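Local atomic coordinates of 7,8-dihydro-6-hydroxymethylpterin pyrophosphokinase-dihydropteroate synthase (Plasmodium falciparum, PDB entry 6JWS), a protein that probably catalyses two successive steps of folate biosynthesis, activating hydroxymethyldihydropterin with ATP and then joining it to 4-aminobenzoate to give dihydropteroate. Residues 33-38 and 566-571; 49-54 and 166-171; 528-533 and 580-585. The protein carries 1 engineered substitution. All blocks are in the same frame, centred on the assembly; numbering follows the deposited sequence.

Interaction 1: residues 33-38 and 566-571; sequences ILETAL and GIPRYR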
loop_
_atom_site.group_PDB
_atom_site.type_symbol
_atom_site.label_atom_id
_atom_site.label_comp_id
_atom_site.label_asym_id
_atom_site.label_seq_id
_atom_site.Cartn_x
_atom_site.Cartn_y
_atom_site.Cartn_z
ATOM N N ILE B 33 14.299 7.031 33.521
ATOM C CA ILE B 33 15.595 6.619 34.032
ATOM C C ILE B 33 16.688 7.286 33.204
ATOM O O ILE B 33 17.592 7.922 33.756
ATOM C CB ILE B 33 15.739 5.077 34.053
ATOM C CG1 ILE B 33 14.695 4.370 34.930
ATOM C CG2 ILE B 33 17.157 4.657 34.421
ATOM C CD1 ILE B 33 14.219 5.178 36.121
ATOM N N LEU B 34 16.593 7.149 31.875
ATOM C CA LEU B 34 17.687 7.589 31.019
ATOM C C LEU B 34 17.764 9.115 30.963
ATOM O O LEU B 34 18.860 9.677 30.925
ATOM C CB LEU B 34 17.588 6.924 29.641
ATOM C CG LEU B 34 17.829 5.412 29.644
ATOM C CD1 LEU B 34 17.297 4.759 28.374
ATOM C CD2 LEU B 34 19.306 5.096 29.840
ATOM N N GLU B 35 16.610 9.788 31.028
ATOM C CA GLU B 35 16.628 11.247 31.031
ATOM C C GLU B 35 17.134 11.818 32.366
ATOM O O GLU B 35 17.770 12.871 32.391
ATOM C CB GLU B 35 15.286 11.830 30.577
ATOM C CG GLU B 35 14.955 11.502 29.129
ATOM C CD GLU B 35 13.915 12.338 28.396
ATOM O OE1 GLU B 35 12.960 12.840 29.046
ATOM O OE2 GLU B 35 14.062 12.483 27.160
ATOM N N THR B 36 16.848 11.129 33.476
ATOM C CA THR B 36 17.374 11.502 34.787
ATOM C C THR B 36 18.905 11.472 34.745
ATOM O O THR B 36 19.562 12.422 35.172
ATOM C CB THR B 36 16.782 10.608 35.895
ATOM O OG1 THR B 36 15.359 10.761 35.953
ATOM C CG2 THR B 36 17.397 10.847 37.259
ATOM N N ALA B 37 19.467 10.387 34.192
ATOM C CA ALA B 37 20.909 10.275 34.015
ATOM C C ALA B 37 21.432 11.363 33.084
ATOM O O ALA B 37 22.509 11.898 33.341
ATOM C CB ALA B 37 21.295 8.893 33.538
ATOM N N LEU B 38 20.688 11.700 32.016
ATOM C CA LEU B 38 21.131 12.783 31.135
ATOM C C LEU B 38 21.284 14.074 31.931
ATOM O O LEU B 38 22.277 14.775 31.767
ATOM C CB LEU B 38 20.158 13.032 29.978
ATOM C CG LEU B 38 20.221 12.063 28.796
ATOM C CD1 LEU B 38 19.120 12.393 27.792
ATOM C CD2 LEU B 38 21.575 12.102 28.115
ATOM N N GLY B 566 22.218 19.970 23.046
ATOM C CA GLY B 566 21.802 19.020 24.061
ATOM C C GLY B 566 20.320 18.679 24.028
ATOM O O GLY B 566 19.786 18.172 25.010
ATOM N N ILE B 567 19.638 18.951 22.908
ATOM C CA ILE B 567 18.291 18.417 22.750
ATOM C C ILE B 567 18.429 16.945 22.362
ATOM O O ILE B 567 19.143 16.618 21.423
ATOM C CB ILE B 567 17.471 19.227 21.725
ATOM C CG1 ILE B 567 17.412 20.715 22.104
ATOM C CG2 ILE B 567 16.076 18.623 21.549
ATOM C CD1 ILE B 567 16.990 20.974 23.546
ATOM N N PRO B 568 17.858 16.001 23.142
ATOM C CA PRO B 568 18.006 14.576 22.836
ATOM C C PRO B 568 17.489 14.290 21.421
ATOM O O PRO B 568 16.402 14.741 21.063
ATOM C CB PRO B 568 17.110 13.890 23.877
ATOM C CG PRO B 568 16.961 14.902 25.013
ATOM C CD PRO B 568 17.073 16.267 24.365
ATOM N N ARG B 569 18.283 13.537 20.638
ATOM C CA ARG B 569 18.010 13.206 19.245
ATOM C C ARG B 569 16.624 12.583 19.056
ATOM O O ARG B 569 15.946 12.890 18.074
ATOM C CB ARG B 569 19.090 12.273 18.678
ATOM C CG ARG B 569 19.002 12.061 17.169
ATOM C CD ARG B 569 20.109 11.158 16.633
ATOM N NE ARG B 569 21.397 11.795 16.839
ATOM C CZ ARG B 569 22.050 12.462 15.898
ATOM N NH1 ARG B 569 21.572 12.514 14.661
ATOM N NH2 ARG B 569 23.195 13.042 16.206
ATOM N N TYR B 570 16.217 11.709 19.983
ATOM C CA TYR B 570 14.989 10.936 19.862
ATOM C C TYR B 570 13.759 11.805 20.158
ATOM O O TYR B 570 12.632 11.320 20.098
ATOM C CB TYR B 570 15.059 9.711 20.782
ATOM C CG TYR B 570 15.370 10.039 22.218
ATOM C CD1 TYR B 570 14.363 10.413 23.084
ATOM C CD2 TYR B 570 16.671 10.034 22.695
ATOM C CE1 TYR B 570 14.620 10.770 24.394
ATOM C CE2 TYR B 570 16.947 10.377 24.007
ATOM C CZ TYR B 570 15.916 10.734 24.859
ATOM O OH TYR B 570 16.159 11.096 26.152
ATOM N N ARG B 571 13.959 13.104 20.440
ATOM C CA ARG B 571 12.831 13.979 20.754
ATOM C C ARG B 571 12.570 14.988 19.630
ATOM O O ARG B 571 11.769 15.901 19.805
ATOM C CB ARG B 571 13.043 14.719 22.082
ATOM C CG ARG B 571 12.700 13.893 23.315
ATOM C CD ARG B 571 12.788 14.707 24.598
ATOM N NE ARG B 571 12.329 13.973 25.766
ATOM C CZ ARG B 571 11.064 13.877 26.166
ATOM N NH1 ARG B 571 10.101 14.466 25.459
ATOM N NH2 ARG B 571 10.768 13.190 27.258
#
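Glu35 leaves helix 30-44 with CG anti to its carbonyl carbon (chi1 -65°) and then runs extended, so its carboxylate is carried out from the helix flank to the loop 566-571. Tyr570 comes to meet it from the crowded rotamer, CG between the backbone N and the carbonyl carbon (chi1 54°), while Arg571 stretches straight from CG to NE and arrives tip to tip with the acid. The guanidinium grips side-on, one nitrogen to each carboxylate oxygen: NE of Arg571 lies 2.7 Å from Glu35 OE2 in a nearly straight bond (171°), and NH2 of Arg571 lies 2.9 Å from Glu35 OE1. Both oxygens offer their syn lone pairs, and both sit close to the guanidinium plane. The anti lone pair of OE2 is taken by the phenol, with Tyr570 OH 2.7 Å from Glu35 OE2 as donor, so that one oxygen is held from two sides. Such a buried carboxylate, gripped by three donors, would be expected to stay ionised. Arg571 is itself fixed from behind, through NH1 to Ser525 OG and NH2 to Lys379 O. Apolar contacts flank the polar centre, and Phe523 packs on Glu35, Pro568 and Arg571. Leu38 CD1 stands 3.6 Å from Tyr570 OH and 4.3 Å from Pro568 CG, and CB of Pro568 sits 3.4 Å above the Tyr570 ring plane, toward its rim. Gly566, with positive phi, is the C-prime residue of the Schellman motif that ends helix 547-564. This is a bidentate salt bridge buried between domains: a helix packed on the antiparallel sheet of the pyrophosphokinase is tied to a helix-to-strand loop of the synthase TIM barrel, at the ends of the strands remote from the pteroate site.

Interaction 2: residues 49-54 and 166-171; sequences INTSYL and LTVVVK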
loop_
_atom_site.group_PDB
_atom_site.type_symbol
_atom_site.label_atom_id
_atom_site.label_comp_id
_atom_site.label_asym_id
_atom_site.label_seq_id
_atom_site.Cartn_x
_atom_site.Cartn_y
_atom_site.Cartn_z
ATOM N N ILE B 49 26.623 17.448 24.047
ATOM C CA ILE B 49 26.695 18.087 22.745
ATOM C C ILE B 49 26.340 17.092 21.644
ATOM O O ILE B 49 26.459 17.443 20.473
ATOM C CB ILE B 49 28.091 18.691 22.487
ATOM C CG1 ILE B 49 29.200 17.656 22.696
ATOM C CG2 ILE B 49 28.336 19.963 23.291
ATOM C CD1 ILE B 49 30.549 18.128 22.231
ATOM N N ASN B 50 25.956 15.853 22.006
ATOM C CA ASN B 50 25.480 14.878 21.035
ATOM C C ASN B 50 24.715 13.761 21.749
ATOM O O ASN B 50 24.959 13.488 22.917
ATOM C CB ASN B 50 26.588 14.403 20.081
ATOM C CG ASN B 50 26.041 13.981 18.731
ATOM O OD1 ASN B 50 24.843 13.706 18.586
ATOM N ND2 ASN B 50 26.903 13.914 17.736
ATOM N N THR B 51 23.731 13.167 21.065
ATOM C CA THR B 51 22.992 12.022 21.561
ATOM C C THR B 51 22.643 11.150 20.363
ATOM O O THR B 51 22.598 11.637 19.237
ATOM C CB THR B 51 21.683 12.409 22.269
ATOM O OG1 THR B 51 20.948 13.382 21.516
ATOM C CG2 THR B 51 21.865 12.897 23.695
ATOM N N SER B 52 22.405 9.862 20.608
ATOM C CA SER B 52 21.902 8.949 19.601
ATOM C C SER B 52 20.390 8.864 19.791
ATOM O O SER B 52 19.871 9.459 20.730
ATOM C CB SER B 52 22.534 7.594 19.802
ATOM O OG SER B 52 22.014 6.966 20.980
ATOM N N TYR B 53 19.697 8.110 18.920
ATOM C CA TYR B 53 18.363 7.657 19.257
ATOM C C TYR B 53 18.415 6.791 20.516
ATOM O O TYR B 53 19.456 6.305 20.939
ATOM C CB TYR B 53 17.684 6.963 18.067
ATOM C CG TYR B 53 17.307 7.937 16.980
ATOM C CD1 TYR B 53 16.176 8.741 17.102
ATOM C CD2 TYR B 53 18.125 8.120 15.866
ATOM C CE1 TYR B 53 15.863 9.682 16.132
ATOM C CE2 TYR B 53 17.834 9.063 14.894
ATOM C CZ TYR B 53 16.692 9.847 15.028
ATOM O OH TYR B 53 16.410 10.821 14.097
ATOM N N LEU B 54 17.241 6.574 21.085
ATOM C CA LEU B 54 17.006 5.537 22.064
ATOM C C LEU B 54 16.755 4.243 21.298
ATOM O O LEU B 54 16.166 4.283 20.220
ATOM C CB LEU B 54 15.732 5.956 22.794
ATOM C CG LEU B 54 15.827 5.926 24.304
ATOM C CD1 LEU B 54 14.722 6.779 24.925
ATOM C CD2 LEU B 54 15.724 4.476 24.775
ATOM N N LEU B 166 21.266 4.410 25.026
ATOM C CA LEU B 166 21.450 5.711 24.420
ATOM C C LEU B 166 22.904 6.109 24.635
ATOM O O LEU B 166 23.418 5.910 25.729
ATOM C CB LEU B 166 20.481 6.664 25.137
ATOM C CG LEU B 166 20.775 8.152 25.014
ATOM C CD1 LEU B 166 20.448 8.601 23.611
ATOM C CD2 LEU B 166 19.930 8.923 26.002
ATOM N N THR B 167 23.548 6.663 23.605
ATOM C CA THR B 167 24.854 7.285 23.774
ATOM C C THR B 167 24.727 8.810 23.852
ATOM O O THR B 167 23.708 9.375 23.444
ATOM C CB THR B 167 25.871 6.794 22.731
ATOM O OG1 THR B 167 25.433 7.086 21.398
ATOM C CG2 THR B 167 26.255 5.331 22.908
ATOM N N VAL B 168 25.764 9.451 24.424
ATOM C CA VAL B 168 25.883 10.895 24.553
ATOM C C VAL B 168 27.352 11.276 24.386
ATOM O O VAL B 168 28.234 10.533 24.804
ATOM C CB VAL B 168 25.315 11.461 25.875
ATOM C CG1 VAL B 168 24.004 10.821 26.282
ATOM C CG2 VAL B 168 26.314 11.412 27.018
ATOM N N VAL B 169 27.599 12.425 23.743
ATOM C CA VAL B 169 28.911 13.048 23.777
ATOM C C VAL B 169 28.863 14.204 24.778
ATOM O O VAL B 169 27.929 15.016 24.761
ATOM C CB VAL B 169 29.358 13.521 22.382
ATOM C CG1 VAL B 169 30.701 14.226 22.432
ATOM C CG2 VAL B 169 29.373 12.400 21.341
ATOM N N VAL B 170 29.867 14.246 25.667
ATOM C CA VAL B 170 29.998 15.241 26.722
ATOM C C VAL B 170 31.295 16.023 26.514
ATOM O O VAL B 170 32.368 15.448 26.310
ATOM C CB VAL B 170 29.943 14.583 28.118
ATOM C CG1 VAL B 170 29.938 15.612 29.232
ATOM C CG2 VAL B 170 28.708 13.718 28.266
ATOM N N LYS B 171 31.180 17.355 26.533
ATOM C CA LYS B 171 32.345 18.215 26.713
ATOM C C LYS B 171 32.505 18.394 28.221
ATOM O O LYS B 171 31.614 18.947 28.869
ATOM C CB LYS B 171 32.172 19.514 25.927
ATOM C CG LYS B 171 33.272 20.567 26.036
ATOM C CD LYS B 171 32.750 21.975 25.656
ATOM C CE LYS B 171 32.991 22.421 24.222
ATOM N NZ LYS B 171 32.021 23.462 23.782
#
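Val169 O receives the straightest backbone bond of this strand pair, from Ile49 N at 2.9 Å (169°), and a weak second one from Asn50 N at 3.5 Å. Two residues facing one make a classic beta bulge in the antiparallel sheet of the pyrophosphokinase fold, where strand 163-172 lies between 46-57 and 16-24. The near-zero psi of Ile49 (4°) goes with the extra residue. Past the bulge the ladder resumes, with Val169 N 3.0 Å from Asn50 O, and then Ser52 N 3.2 Å from Thr167 O. At the next position a side chain replaces the backbone carbonyl: Ser52 OG, set in the crowded place between N and carbonyl carbon, accepts from Thr167 N at 3.1 Å, and donates to its neighbour's carbonyl, Tyr53 O, at 2.6 Å. The serine hydroxyl therefore links Thr167 N across the pair to Tyr53 O. The Asn50 side chain leads off, its ND2 bonded to Tyr110 OH, while its CB packs against Val169. Ile49 and Val169 cross obliquely, CG1 to CG1 at 3.8 Å. Thr51 and Val168 form a non-hydrogen-bonded pair, on the face where Leu38 of helix 30-44 covers Val168; here Thr51 CG2 touches Val168 CG1 at 3.9 Å.

Interaction 3: residues 528-533 and 580-585; sequences LMHKRG and FAKKHD. With PT1 (pteroic acid), chain I; ACT (acetate ion), chain M.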
loop_
_atom_site.group_PDB
_atom_site.type_symbol
_atom_site.label_atom_id
_atom_site.label_comp_id
_atom_site.label_asym_id
_atom_site.label_seq_id
_atom_site.Cartn_x
_atom_site.Cartn_y
_atom_site.Cartn_z
ATOM N N LEU B 528 10.268 20.153 13.881
ATOM C CA LEU B 528 10.918 21.123 13.022
ATOM C C LEU B 528 10.332 21.018 11.619
ATOM O O LEU B 528 10.347 19.942 10.999
ATOM C CB LEU B 528 12.426 20.855 12.980
ATOM C CG LEU B 528 13.141 20.789 14.330
ATOM C CD1 LEU B 528 14.571 20.279 14.130
ATOM C CD2 LEU B 528 13.119 22.153 15.037
ATOM N N MET B 529 9.860 22.152 11.106
ATOM C CA MET B 529 9.250 22.143 9.788
ATOM C C MET B 529 10.053 23.030 8.831
ATOM O O MET B 529 10.585 24.056 9.248
ATOM C CB MET B 529 7.801 22.641 9.868
ATOM C CG MET B 529 6.971 22.284 8.656
ATOM S SD MET B 529 5.453 23.276 8.569
ATOM C CE MET B 529 6.116 24.757 7.798
ATOM N N HIS B 530 10.102 22.644 7.552
ATOM C CA HIS B 530 10.648 23.468 6.482
ATOM C C HIS B 530 9.581 24.381 5.870
ATOM O O HIS B 530 8.520 23.926 5.445
ATOM C CB HIS B 530 11.209 22.606 5.345
ATOM C CG HIS B 530 11.715 23.444 4.216
ATOM N ND1 HIS B 530 10.914 23.812 3.150
ATOM C CD2 HIS B 530 12.930 24.007 3.992
ATOM C CE1 HIS B 530 11.599 24.566 2.313
ATOM N NE2 HIS B 530 12.836 24.719 2.817
ATOM N N LYS B 531 9.898 25.678 5.789
ATOM C CA LYS B 531 9.158 26.636 4.974
ATOM C C LYS B 531 10.148 27.675 4.437
ATOM O O LYS B 531 11.324 27.674 4.809
ATOM C CB LYS B 531 8.033 27.289 5.788
ATOM C CG LYS B 531 8.473 28.164 6.954
ATOM C CD LYS B 531 7.357 29.074 7.522
ATOM C CE LYS B 531 7.839 30.303 8.287
ATOM N NZ LYS B 531 9.156 30.848 7.830
ATOM N N ARG B 532 9.674 28.505 3.500
ATOM C CA ARG B 532 10.312 29.759 3.141
ATOM C C ARG B 532 9.218 30.826 3.183
ATOM O O ARG B 532 8.076 30.553 2.822
ATOM C CB ARG B 532 10.879 29.689 1.711
ATOM C CG ARG B 532 11.965 28.652 1.457
ATOM C CD ARG B 532 12.198 28.571 -0.049
ATOM N NE ARG B 532 13.398 27.830 -0.421
ATOM C CZ ARG B 532 13.784 27.599 -1.676
ATOM N NH1 ARG B 532 13.027 28.025 -2.679
ATOM N NH2 ARG B 532 14.912 26.946 -1.916
ATOM N N GLY B 533 9.540 32.036 3.642
ATOM C CA GLY B 533 8.609 33.151 3.492
ATOM C C GLY B 533 7.502 33.162 4.551
ATOM O O GLY B 533 7.611 32.549 5.611
ATOM N N PHE B 580 3.961 24.770 1.999
ATOM C CA PHE B 580 4.679 25.951 2.466
ATOM C C PHE B 580 5.862 26.236 1.543
ATOM O O PHE B 580 6.931 25.619 1.668
ATOM C CB PHE B 580 5.188 25.767 3.898
ATOM C CG PHE B 580 4.197 25.833 5.038
ATOM C CD1 PHE B 580 3.972 27.022 5.717
ATOM C CD2 PHE B 580 3.632 24.665 5.559
ATOM C CE1 PHE B 580 3.172 27.054 6.846
ATOM C CE2 PHE B 580 2.789 24.702 6.662
ATOM C CZ PHE B 580 2.587 25.895 7.324
ATOM N N ALA B 581 5.660 27.184 0.618
ATOM C CA ALA B 581 6.601 27.429 -0.465
ATOM C C ALA B 581 6.820 26.161 -1.288
ATOM O O ALA B 581 7.962 25.835 -1.647
ATOM C CB ALA B 581 7.921 28.001 0.030
ATOM N N LYS B 582 5.724 25.463 -1.606
ATOM C CA LYS B 582 5.788 24.390 -2.595
ATOM C C LYS B 582 4.600 24.533 -3.549
ATOM O O LYS B 582 3.480 24.728 -3.101
ATOM C CB LYS B 582 5.783 23.007 -1.923
ATOM C CG LYS B 582 7.059 22.612 -1.189
ATOM C CD LYS B 582 6.974 22.838 0.304
ATOM C CE LYS B 582 8.322 22.824 0.998
ATOM N NZ LYS B 582 8.179 23.157 2.433
ATOM N N LYS B 583 4.851 24.439 -4.864
ATOM C CA LYS B 583 3.778 24.236 -5.832
ATOM C C LYS B 583 3.119 22.885 -5.540
ATOM O O LYS B 583 3.713 22.019 -4.885
ATOM C CB LYS B 583 4.305 24.316 -7.270
ATOM C CG LYS B 583 4.915 25.661 -7.686
ATOM C CD LYS B 583 3.872 26.680 -8.121
ATOM C CE LYS B 583 4.426 28.018 -8.572
ATOM N NZ LYS B 583 4.245 29.081 -7.547
ATOM N N HIS B 584 1.883 22.727 -6.031
ATOM C CA HIS B 584 1.090 21.526 -5.820
ATOM C C HIS B 584 1.847 20.278 -6.260
ATOM O O HIS B 584 1.913 19.320 -5.498
ATOM C CB HIS B 584 -0.317 21.690 -6.423
ATOM C CG HIS B 584 -1.032 22.865 -5.843
ATOM N ND1 HIS B 584 -0.777 23.318 -4.548
ATOM C CD2 HIS B 584 -1.963 23.695 -6.360
ATOM C CE1 HIS B 584 -1.536 24.374 -4.293
ATOM N NE2 HIS B 584 -2.270 24.626 -5.396
ATOM N N ASP B 585 2.478 20.326 -7.445
ATOM C CA ASP B 585 3.305 19.228 -7.943
ATOM C C ASP B 585 4.496 18.940 -7.024
ATOM O O ASP B 585 4.956 17.800 -6.974
ATOM C CB ASP B 585 3.712 19.409 -9.413
ATOM C CG ASP B 585 2.552 19.224 -10.394
ATOM O OD1 ASP B 585 1.629 18.400 -10.103
ATOM O OD2 ASP B 585 2.560 19.909 -11.450
HETATM C C2 PT1 I . 2.037 21.733 8.904
HETATM C C3 PT1 I . 1.217 22.864 9.340
HETATM C C5 PT1 I . 1.444 23.344 10.707
HETATM N N6 PT1 I . 0.287 23.456 8.553
HETATM C C7 PT1 I . 3.150 21.686 10.996
HETATM N N9 PT1 I . 2.391 22.728 11.470
HETATM C C10 PT1 I . -0.413 24.520 9.028
HETATM N N11 PT1 I . 4.116 21.094 11.788
HETATM C C12 PT1 I . -0.180 24.997 10.312
HETATM C C21 PT1 I . -2.228 25.230 1.639
HETATM O O22 PT1 I . -3.435 25.022 1.340
HETATM O O1 PT1 I . 1.888 21.247 7.666
HETATM N N4 PT1 I . 2.949 21.197 9.743
HETATM N N8 PT1 I . 0.718 24.397 11.122
HETATM C C13 PT1 I . -1.408 25.193 8.120
HETATM N N14 PT1 I . -0.660 25.922 7.060
HETATM C C15 PT1 I . -1.018 25.771 5.763
HETATM C C16 PT1 I . -0.044 25.853 4.745
HETATM C C17 PT1 I . -2.398 25.539 5.455
HETATM C C18 PT1 I . -0.446 25.679 3.398
HETATM C C19 PT1 I . -2.788 25.386 4.100
HETATM C C20 PT1 I . -1.808 25.436 3.077
HETATM O O23 PT1 I . -1.368 25.261 0.742
HETATM C C ACT M . 15.854 25.606 1.138
HETATM O O ACT M . 14.770 26.193 1.430
HETATM O OXT ACT M . 16.486 25.778 0.080
HETATM C CH3 ACT M . 16.409 24.559 2.106
#
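Phe580 starts with CB against Lys531 CB, 3.7 Å apart, where the two backbones run nearest. Its CG, anti to the carbonyl carbon (chi1 -74°), and its CD2 come next, under the methyl of Met529: CE of Met529 lies 3.3 Å from Phe580 CD2 and only 11° off the ring normal, a CH-pi contact over the centre of the face. The bend at chi3 turns CE over the ring; SD, nearer the rim, lies obliquely to it, a Met-aromatic contact, and also reaches N4 of the pteroate at 3.5 Å. Farther out, Phe580 CE2 is 3.4 Å from pteroate N6, and the tip, CZ, is 3.3 Å from N14, the bridging amine. C16 of the aminobenzoate ring covers the opposite face toward its rim. Met529, ending strand 525-529, and Phe580, from the loop after strand 572-575, thus line the pteroate pocket at the C-terminal end of the TIM barrel. Behind the phenylalanine, Lys582 bends at chi2 and then runs extended, bringing NZ 2.9 Å from His530 ND1, in the imidazole plane. Phe580 O, Ile576 O and Gly577 O also surround NZ, four acceptors for three N-H, so at least one is shared and the buried charge is well satisfied. His530 NE2 donates to the acetate O at 2.8 Å (172°), and Arg532 binds both acetate oxygens through NE and NH2. ND1 is thus an acceptor and NE2 carries the proton, consistent with a neutral imidazole whose NE2-H the nearby ammonium would polarise, and with a basic spot that draws an anion, here probably one from the crystallisation liquor.

Interactions 1 and 2 share one buried neighbourhood, their centres about 8 Å apart. Helix 30-44, which supplies one side of interaction 1, leads directly into strand 46-57 of interaction 2, and Arg569 joins the two contacts with NE 2.7 Å from Thr51 O, probably a hydrogen bond. Their chemistry differs: 33-38 with 566-571 spans two domains through charged side chains, whereas 49-54 with 166-171 is backbone pairing inside one sheet. Interaction 3 lies about 30 and 31 Å from interactions 1 and 2, centre to centre. It joins the end of strand 525-529 to the loop before helix 584-592, sets a buried Met-Phe contact and Lys-His bond beside partly exposed Lys531 and Arg532, and alone touches pteroate.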